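Local atomic coordinates of chromosomal replication initiator protein dnaA (Aquifex aeolicus, PDB entry 1L8Q), a protein that binds ATP and, as ATP-DnaA, probably recognises the replication origin to start and regulate bacterial chromosome replication. Residues 38-43 / 133-138; 264-269 / 314-319. All coordinates share one frame; numbering follows the deposited sequence.

In the fold
Both contacts are buried, but they belong to different domains and share no helix or strand. Contact 1 pairs two neighbouring strands inside the parallel sheet of the AAA+ region, close to the bound ADP and magnesium ion; contact 2 joins two helices of domain IV, the part assigned to double-stranded DNA binding. Contact 1 and contact 2 lie on opposite sides of the chain's centre, centres about 45 Å and nearest atoms about 22 Å apart. The chemistry follows the setting: 38-43 / 133-138 rests on regular backbone hydrogen bonds with an amide fastening at one end, whereas 264-269 / 314-319 relies on a few apolar side chains, with one weak polar bond beside them.

Contact 1. Residues 38-43 / 133-138; sequences NPIFIY and QIILAS
Ile40 and Leu136 sit at the heart of a parallel strand pairing. Four backbone bonds join the strands in turn: Ile40 N to Ile134 O, Leu136 N to Ile40 O (2.8 Å), Ile42 N to Leu136 O (2.9 Å) and Ser138 N to Ile42 O.

Side-chain amides fasten the entry end. Asn38 OD1 takes Ile134 N on a lone pair in its carbonyl plane (2.8 Å), while ND2 gives to Lys132 O, so this amide meets the neighbouring backbone much as a peptide group would. An alanine here would probably leave Ile134 N and Lys132 O without these mates and loosen the lead-in to strand 40-43. Gln133 NE2 bonds to Ile134 O at 3.2 Å, coming from the opposite face of that carbonyl to Ile40 N; NE2 also reaches Tyr37 O, and OE1 accepts from Gly34 N.

Apolar contacts line both faces. Leu136 CD2 meets Pro39 CB at 3.7 Å, and helix 114-129 covers this face. The Phe41 and Leu136 side chains cross at about a right angle, Phe41 CD2 lying 3.8 Å from Leu136 CB. On the other face Ile40 CG2, anti to its backbone N, lies beside Ile135 CG2 at 4.1 Å.

This is the central sheet of a P-loop ATPase: strand 40-43 leads into the nucleotide-binding loop, with Ile42 beside Lys50, and Ala137 lies next to Asp105. Main-chain bonds thus fix the parallel register, while buried, mostly apolar side chains pack on the two faces and the C-terminal ends of both strands lie near the nucleotide site.

Contact 2. Residues 264-269 / 314-319; sequences AMYLCR and FLEKQA
In the all-helical, DNA-binding domain IV, which belongs to the helix-turn-helix class, Leu267 of helix 258-272 packs against Leu315, Glu316 and Ala319 of helix 308-323. The helix segments are inclined at 54°, and their axes come no closer than 10.4 Å, so side chains rather than backbones bridge the gap.

Leu267 carries most of the apolar contact, and its two methyls divide the work. CD1 approaches Leu315 CB at 4.0 Å and Ala319 CB at 4.4 Å, two residues one helical turn apart, so this methyl spans neighbouring turns on the same side of the partner helix. CD2 turns instead to the aliphatic part of Glu316, meeting CG at 3.8 Å. Leu267 and Leu315 cross at about a right angle, and the small Ala319 adds just its CB to the contact.

Two further helices enclose the pair in a wider core. Leu267 also touches Ile233, and Leu315 touches Tyr240, both on the long helix 216-241, while Tyr266 leans on Ile295 and Val298 of helix 290-300. The contact therefore ties the C-terminal helix 308-323 to the helical bundle of the DNA-binding domain, far from the nucleotide site of the AAA+ region.

Polar contact is confined to Tyr266 and Glu316. Tyr266 CG stands anti to its backbone N (chi1 -178°), and the ring extends toward the partner helix. Beyond CG the Glu316 chain is extended, which carries its carboxylate over to the edge of that ring. Ring and carboxylate are nearly coplanar, 4° apart, with Glu316 OE2 near the ring plane at the CE2 side. From there OE2 accepts a weak hydrogen bond from Tyr266 OH, 3.3 Å away.

Contact 1. Residues 38-43 / 133-138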
ATOM      1  N   ASN A  38      -0.774 -10.555  23.599  1.00 25.24           N
ATOM      2  CA  ASN A  38      -1.226  -9.203  23.825  1.00 24.81           C
ATOM      3  C   ASN A  38      -0.023  -8.330  24.024  1.00 24.00           C
ATOM      4  O   ASN A  38       0.711  -8.512  24.964  1.00 24.80           O
ATOM      5  CB  ASN A  38      -2.144  -9.134  25.058  1.00 24.79           C
ATOM      6  CG  ASN A  38      -3.305  -8.127  24.880  1.00 26.17           C
ATOM      7  OD1 ASN A  38      -3.608  -7.676  23.760  1.00 26.15           O
ATOM      8  ND2 ASN A  38      -3.957  -7.786  25.985  1.00 26.62           N
ATOM      9  N   PRO A  39       0.205  -7.408  23.110  1.00 23.10           N
ATOM     10  CA  PRO A  39      -0.659  -7.225  21.958  1.00 22.34           C
ATOM     11  C   PRO A  39      -0.215  -8.044  20.763  1.00 22.04           C
ATOM     12  O   PRO A  39       0.848  -8.676  20.777  1.00 21.76           O
ATOM     13  CB  PRO A  39      -0.448  -5.759  21.607  1.00 21.99           C
ATOM     14  CG  PRO A  39       0.875  -5.395  22.202  1.00 23.30           C
ATOM     15  CD  PRO A  39       1.341  -6.481  23.108  1.00 22.79           C
ATOM     16  N   ILE A  40      -1.050  -8.015  19.727  1.00 21.80           N
ATOM     17  CA  ILE A  40      -0.713  -8.546  18.427  1.00 21.57           C
ATOM     18  C   ILE A  40      -0.450  -7.334  17.550  1.00 21.80           C
ATOM     19  O   ILE A  40      -1.269  -6.426  17.502  1.00 21.85           O
ATOM     20  CB  ILE A  40      -1.888  -9.309  17.845  1.00 21.38           C
ATOM     21  CG1 ILE A  40      -2.141 -10.580  18.627  1.00 21.04           C
ATOM     22  CG2 ILE A  40      -1.644  -9.645  16.377  1.00 20.13           C
ATOM     23  CD1 ILE A  40      -3.339 -11.306  18.149  1.00 19.77           C
ATOM     24  N   PHE A  41       0.683  -7.323  16.852  1.00 21.77           N
ATOM     25  CA  PHE A  41       1.048  -6.195  16.001  1.00 21.34           C
ATOM     26  C   PHE A  41       1.310  -6.728  14.612  1.00 21.82           C
ATOM     27  O   PHE A  41       2.337  -7.364  14.377  1.00 22.38           O
ATOM     28  CB  PHE A  41       2.316  -5.544  16.539  1.00 21.09           C
ATOM     29  CG  PHE A  41       2.670  -4.263  15.885  1.00 19.57           C
ATOM     30  CD1 PHE A  41       3.215  -4.242  14.608  1.00 19.18           C
ATOM     31  CD2 PHE A  41       2.502  -3.061  16.560  1.00 19.17           C
ATOM     32  CE1 PHE A  41       3.559  -3.035  14.001  1.00 18.50           C
ATOM     33  CE2 PHE A  41       2.860  -1.849  15.972  1.00 18.13           C
ATOM     34  CZ  PHE A  41       3.390  -1.836  14.695  1.00 18.54           C
ATOM     35  N   ILE A  42       0.376  -6.489  13.695  1.00 21.68           N
ATOM     36  CA  ILE A  42       0.519  -6.953  12.328  1.00 21.68           C
ATOM     37  C   ILE A  42       1.093  -5.869  11.424  1.00 21.59           C
ATOM     38  O   ILE A  42       0.650  -4.739  11.462  1.00 21.59           O
ATOM     39  CB  ILE A  42      -0.842  -7.368  11.786  1.00 21.94           C
ATOM     40  CG1 ILE A  42      -1.399  -8.545  12.573  1.00 22.69           C
ATOM     41  CG2 ILE A  42      -0.748  -7.724  10.298  1.00 21.33           C
ATOM     42  CD1 ILE A  42      -2.912  -8.694  12.401  1.00 24.80           C
ATOM     43  N   TYR A  43       2.072  -6.218  10.595  1.00 21.72           N
ATOM     44  CA  TYR A  43       2.632  -5.248   9.662  1.00 21.10           C
ATOM     45  C   TYR A  43       2.909  -5.822   8.265  1.00 22.09           C
ATOM     46  O   TYR A  43       3.230  -7.005   8.092  1.00 21.27           O
ATOM     47  CB  TYR A  43       3.879  -4.588  10.228  1.00 20.25           C
ATOM     48  CG  TYR A  43       5.042  -5.512  10.359  1.00 18.34           C
ATOM     49  CD1 TYR A  43       6.071  -5.510   9.418  1.00 17.75           C
ATOM     50  CD2 TYR A  43       5.120  -6.391  11.410  1.00 18.00           C
ATOM     51  CE1 TYR A  43       7.138  -6.355   9.533  1.00 16.82           C
ATOM     52  CE2 TYR A  43       6.183  -7.235  11.551  1.00 18.47           C
ATOM     53  CZ  TYR A  43       7.199  -7.214  10.607  1.00 19.21           C
ATOM     54  OH  TYR A  43       8.274  -8.062  10.754  1.00 20.58           O
ATOM     55  N   GLN A 133      -7.991  -7.701  24.805  1.00 22.53           N
ATOM     56  CA  GLN A 133      -7.206  -7.937  23.604  1.00 21.83           C
ATOM     57  C   GLN A 133      -6.949  -6.680  22.818  1.00 21.37           C
ATOM     58  O   GLN A 133      -7.853  -5.887  22.572  1.00 21.47           O
ATOM     59  CB  GLN A 133      -7.880  -8.984  22.714  1.00 21.82           C
ATOM     60  CG  GLN A 133      -7.078  -9.361  21.474  1.00 23.43           C
ATOM     61  CD  GLN A 133      -5.838 -10.208  21.804  1.00 25.91           C
ATOM     62  OE1 GLN A 133      -5.954 -11.291  22.381  1.00 27.23           O
ATOM     63  NE2 GLN A 133      -4.668  -9.710  21.447  1.00 25.94           N
ATOM     64  N   ILE A 134      -5.705  -6.503  22.416  1.00 21.03           N
ATOM     65  CA  ILE A 134      -5.328  -5.382  21.597  1.00 20.50           C
ATOM     66  C   ILE A 134      -4.734  -5.926  20.321  1.00 21.03           C
ATOM     67  O   ILE A 134      -3.880  -6.810  20.360  1.00 21.00           O
ATOM     68  CB  ILE A 134      -4.285  -4.547  22.308  1.00 20.45           C
ATOM     69  CG1 ILE A 134      -4.832  -4.021  23.641  1.00 20.09           C
ATOM     70  CG2 ILE A 134      -3.831  -3.405  21.418  1.00 19.53           C
ATOM     71  CD1 ILE A 134      -3.740  -3.616  24.618  1.00 19.77           C
ATOM     72  N   ILE A 135      -5.209  -5.437  19.181  1.00 20.96           N
ATOM     73  CA  ILE A 135      -4.605  -5.798  17.924  1.00 20.75           C
ATOM     74  C   ILE A 135      -4.260  -4.525  17.174  1.00 21.31           C
ATOM     75  O   ILE A 135      -5.121  -3.678  16.945  1.00 21.14           O
ATOM     76  CB  ILE A 135      -5.529  -6.675  17.103  1.00 20.87           C
ATOM     77  CG1 ILE A 135      -5.960  -7.875  17.910  1.00 21.00           C
ATOM     78  CG2 ILE A 135      -4.832  -7.161  15.828  1.00 20.87           C
ATOM     79  CD1 ILE A 135      -6.846  -8.802  17.153  1.00 21.59           C
ATOM     80  N   LEU A 136      -2.982  -4.375  16.833  1.00 21.77           N
ATOM     81  CA  LEU A 136      -2.520  -3.215  16.101  1.00 22.30           C
ATOM     82  C   LEU A 136      -2.134  -3.653  14.724  1.00 22.37           C
ATOM     83  O   LEU A 136      -1.813  -4.819  14.512  1.00 23.08           O
ATOM     84  CB  LEU A 136      -1.283  -2.607  16.762  1.00 22.29           C
ATOM     85  CG  LEU A 136      -1.401  -1.989  18.143  1.00 22.82           C
ATOM     86  CD1 LEU A 136      -2.776  -1.424  18.370  1.00 22.22           C
ATOM     87  CD2 LEU A 136      -1.102  -3.035  19.135  1.00 24.87           C
ATOM     88  N   ALA A 137      -2.150  -2.720  13.784  1.00 21.70           N
ATOM     89  CA  ALA A 137      -1.657  -2.991  12.444  1.00 20.94           C
ATOM     90  C   ALA A 137      -0.892  -1.768  11.977  1.00 21.14           C
ATOM     91  O   ALA A 137      -1.209  -0.626  12.368  1.00 20.60           O
ATOM     92  CB  ALA A 137      -2.766  -3.287  11.521  1.00 20.62           C
ATOM     93  N   SER A 138       0.138  -2.003  11.171  1.00 20.96           N
ATOM     94  CA  SER A 138       1.004  -0.936  10.721  1.00 21.31           C
ATOM     95  C   SER A 138       1.586  -1.305   9.390  1.00 21.59           C
ATOM     96  O   SER A 138       1.547  -2.463   9.000  1.00 22.32           O
ATOM     97  CB  SER A 138       2.123  -0.694  11.712  1.00 21.01           C
ATOM     98  OG  SER A 138       3.146   0.089  11.105  1.00 22.44           O
TER

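Contact 2. Residues 264-269 / 314-319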
ATOM      1  N   ALA A 264      14.497  10.936 -20.390  1.00 69.46           N
ATOM      2  CA  ALA A 264      13.554  10.030 -21.023  1.00 67.95           C
ATOM      3  C   ALA A 264      12.567   9.508 -19.990  1.00 67.07           C
ATOM      4  O   ALA A 264      11.371   9.777 -20.075  1.00 67.09           O
ATOM      5  CB  ALA A 264      14.281   8.886 -21.693  1.00 68.00           C
HETATM    6  N   MSE A 265      13.065   8.763 -19.012  1.00 65.74           N
HETATM    7  CA  MSE A 265      12.204   8.268 -17.954  1.00 64.64           C
HETATM    8  C   MSE A 265      11.298   9.401 -17.476  1.00 63.59           C
HETATM    9  O   MSE A 265      10.092   9.214 -17.298  1.00 63.51           O
HETATM   10  CB  MSE A 265      13.032   7.716 -16.792  1.00 64.84           C
HETATM   11  CG  MSE A 265      13.755   6.427 -17.113  1.00 65.21           C
HETATM   12 SE   MSE A 265      15.003   5.888 -15.726  1.00 67.42          SE
HETATM   13  CE  MSE A 265      15.626   4.245 -16.519  1.00 66.63           C
ATOM     14  N   TYR A 266      11.886  10.582 -17.294  1.00 62.06           N
ATOM     15  CA  TYR A 266      11.130  11.754 -16.863  1.00 60.43           C
ATOM     16  C   TYR A 266      10.021  12.076 -17.852  1.00 59.14           C
ATOM     17  O   TYR A 266       8.883  12.344 -17.463  1.00 59.13           O
ATOM     18  CB  TYR A 266      12.054  12.966 -16.691  1.00 60.38           C
ATOM     19  CG  TYR A 266      11.341  14.197 -16.191  1.00 59.96           C
ATOM     20  CD1 TYR A 266      11.172  14.421 -14.827  1.00 60.19           C
ATOM     21  CD2 TYR A 266      10.831  15.135 -17.081  1.00 59.28           C
ATOM     22  CE1 TYR A 266      10.517  15.550 -14.365  1.00 60.85           C
ATOM     23  CE2 TYR A 266      10.174  16.257 -16.633  1.00 60.16           C
ATOM     24  CZ  TYR A 266      10.021  16.467 -15.275  1.00 61.04           C
ATOM     25  OH  TYR A 266       9.363  17.589 -14.828  1.00 61.39           O
ATOM     26  N   LEU A 267      10.350  12.038 -19.133  1.00 57.57           N
ATOM     27  CA  LEU A 267       9.368  12.334 -20.160  1.00 56.28           C
ATOM     28  C   LEU A 267       8.266  11.268 -20.216  1.00 55.61           C
ATOM     29  O   LEU A 267       7.090  11.584 -20.435  1.00 55.33           O
ATOM     30  CB  LEU A 267      10.043  12.500 -21.519  1.00 56.13           C
ATOM     31  CG  LEU A 267      10.986  13.700 -21.625  1.00 55.46           C
ATOM     32  CD1 LEU A 267      11.161  14.117 -23.069  1.00 55.05           C
ATOM     33  CD2 LEU A 267      10.454  14.854 -20.814  1.00 55.23           C
ATOM     34  N   CYS A 268       8.650  10.009 -20.017  1.00 54.61           N
ATOM     35  CA  CYS A 268       7.684   8.919 -20.001  1.00 53.42           C
ATOM     36  C   CYS A 268       6.775   9.122 -18.822  1.00 52.99           C
ATOM     37  O   CYS A 268       5.559   8.953 -18.925  1.00 53.09           O
ATOM     38  CB  CYS A 268       8.386   7.569 -19.875  1.00 53.54           C
ATOM     39  SG  CYS A 268       8.968   6.865 -21.436  1.00 52.30           S
ATOM     40  N   ARG A 269       7.362   9.502 -17.697  1.00 52.07           N
ATOM     41  CA  ARG A 269       6.585   9.734 -16.495  1.00 51.68           C
ATOM     42  C   ARG A 269       5.710  10.967 -16.638  1.00 51.27           C
ATOM     43  O   ARG A 269       4.511  10.905 -16.436  1.00 51.22           O
ATOM     44  CB  ARG A 269       7.500   9.872 -15.265  1.00 51.57           C
ATOM     45  CG  ARG A 269       6.762  10.055 -13.946  1.00 51.11           C
ATOM     46  CD  ARG A 269       5.769   8.949 -13.609  1.00 50.44           C
ATOM     47  NE  ARG A 269       5.580   8.832 -12.169  1.00 51.49           N
ATOM     48  CZ  ARG A 269       4.590   8.169 -11.589  1.00 52.08           C
ATOM     49  NH1 ARG A 269       3.673   7.550 -12.326  1.00 52.68           N
ATOM     50  NH2 ARG A 269       4.515   8.125 -10.264  1.00 51.47           N
ATOM     51  N   PHE A 314      10.878  22.389 -22.775  1.00 59.15           N
ATOM     52  CA  PHE A 314      10.792  22.389 -24.220  1.00 58.30           C
ATOM     53  C   PHE A 314      10.672  20.958 -24.767  1.00 57.90           C
ATOM     54  O   PHE A 314       9.929  20.701 -25.719  1.00 57.54           O
ATOM     55  CB  PHE A 314      12.016  23.078 -24.802  1.00 58.27           C
ATOM     56  CG  PHE A 314      12.051  23.083 -26.287  1.00 57.92           C
ATOM     57  CD1 PHE A 314      11.288  23.984 -27.004  1.00 58.10           C
ATOM     58  CD2 PHE A 314      12.845  22.187 -26.976  1.00 57.39           C
ATOM     59  CE1 PHE A 314      11.322  23.995 -28.385  1.00 58.38           C
ATOM     60  CE2 PHE A 314      12.877  22.187 -28.351  1.00 57.68           C
ATOM     61  CZ  PHE A 314      12.117  23.097 -29.059  1.00 57.89           C
ATOM     62  N   LEU A 315      11.406  20.035 -24.162  1.00 57.33           N
ATOM     63  CA  LEU A 315      11.370  18.643 -24.573  1.00 57.02           C
ATOM     64  C   LEU A 315       9.979  18.051 -24.326  1.00 56.86           C
ATOM     65  O   LEU A 315       9.457  17.284 -25.145  1.00 56.14           O
ATOM     66  CB  LEU A 315      12.435  17.838 -23.823  1.00 57.04           C
ATOM     67  CG  LEU A 315      13.892  18.221 -24.089  1.00 57.06           C
ATOM     68  CD1 LEU A 315      14.831  17.346 -23.277  1.00 57.13           C
ATOM     69  CD2 LEU A 315      14.196  18.107 -25.565  1.00 56.55           C
ATOM     70  N   GLU A 316       9.387  18.424 -23.194  1.00 56.73           N
ATOM     71  CA  GLU A 316       8.058  17.966 -22.821  1.00 56.46           C
ATOM     72  C   GLU A 316       7.048  18.368 -23.874  1.00 56.38           C
ATOM     73  O   GLU A 316       6.242  17.556 -24.314  1.00 56.09           O
ATOM     74  CB  GLU A 316       7.652  18.558 -21.472  1.00 56.41           C
ATOM     75  CG  GLU A 316       8.407  17.993 -20.284  1.00 56.52           C
ATOM     76  CD  GLU A 316       8.071  18.715 -18.997  1.00 57.49           C
ATOM     77  OE1 GLU A 316       7.465  19.803 -19.070  1.00 57.58           O
ATOM     78  OE2 GLU A 316       8.406  18.194 -17.914  1.00 58.22           O
ATOM     79  N   LYS A 317       7.106  19.627 -24.288  1.00 56.70           N
ATOM     80  CA  LYS A 317       6.153  20.157 -25.256  1.00 57.33           C
ATOM     81  C   LYS A 317       6.309  19.511 -26.631  1.00 57.56           C
ATOM     82  O   LYS A 317       5.330  19.143 -27.275  1.00 57.37           O
ATOM     83  CB  LYS A 317       6.270  21.683 -25.338  1.00 57.50           C
ATOM     84  CG  LYS A 317       5.830  22.397 -24.050  1.00 58.10           C
ATOM     85  CD  LYS A 317       6.367  23.823 -23.966  1.00 59.78           C
ATOM     86  CE  LYS A 317       5.914  24.514 -22.672  1.00 60.03           C
ATOM     87  NZ  LYS A 317       6.085  23.631 -21.469  1.00 59.94           N
ATOM     88  N   GLN A 318       7.544  19.357 -27.074  1.00 58.12           N
ATOM     89  CA  GLN A 318       7.785  18.710 -28.349  1.00 58.53           C
ATOM     90  C   GLN A 318       7.291  17.260 -28.318  1.00 58.49           C
ATOM     91  O   GLN A 318       6.506  16.847 -29.174  1.00 58.48           O
ATOM     92  CB  GLN A 318       9.262  18.788 -28.719  1.00 58.63           C
ATOM     93  CG  GLN A 318       9.738  20.203 -28.999  1.00 59.71           C
ATOM     94  CD  GLN A 318       8.961  20.882 -30.130  1.00 61.02           C
ATOM     95  OE1 GLN A 318       8.891  20.363 -31.247  1.00 61.42           O
ATOM     96  NE2 GLN A 318       8.399  22.053 -29.843  1.00 61.35           N
ATOM     97  N   ALA A 319       7.739  16.502 -27.320  1.00 58.33           N
ATOM     98  CA  ALA A 319       7.273  15.133 -27.138  1.00 58.31           C
ATOM     99  C   ALA A 319       5.747  15.052 -27.226  1.00 58.46           C
ATOM    100  O   ALA A 319       5.207  14.179 -27.898  1.00 58.79           O
ATOM    101  CB  ALA A 319       7.750  14.580 -25.812  1.00 58.37           C
TER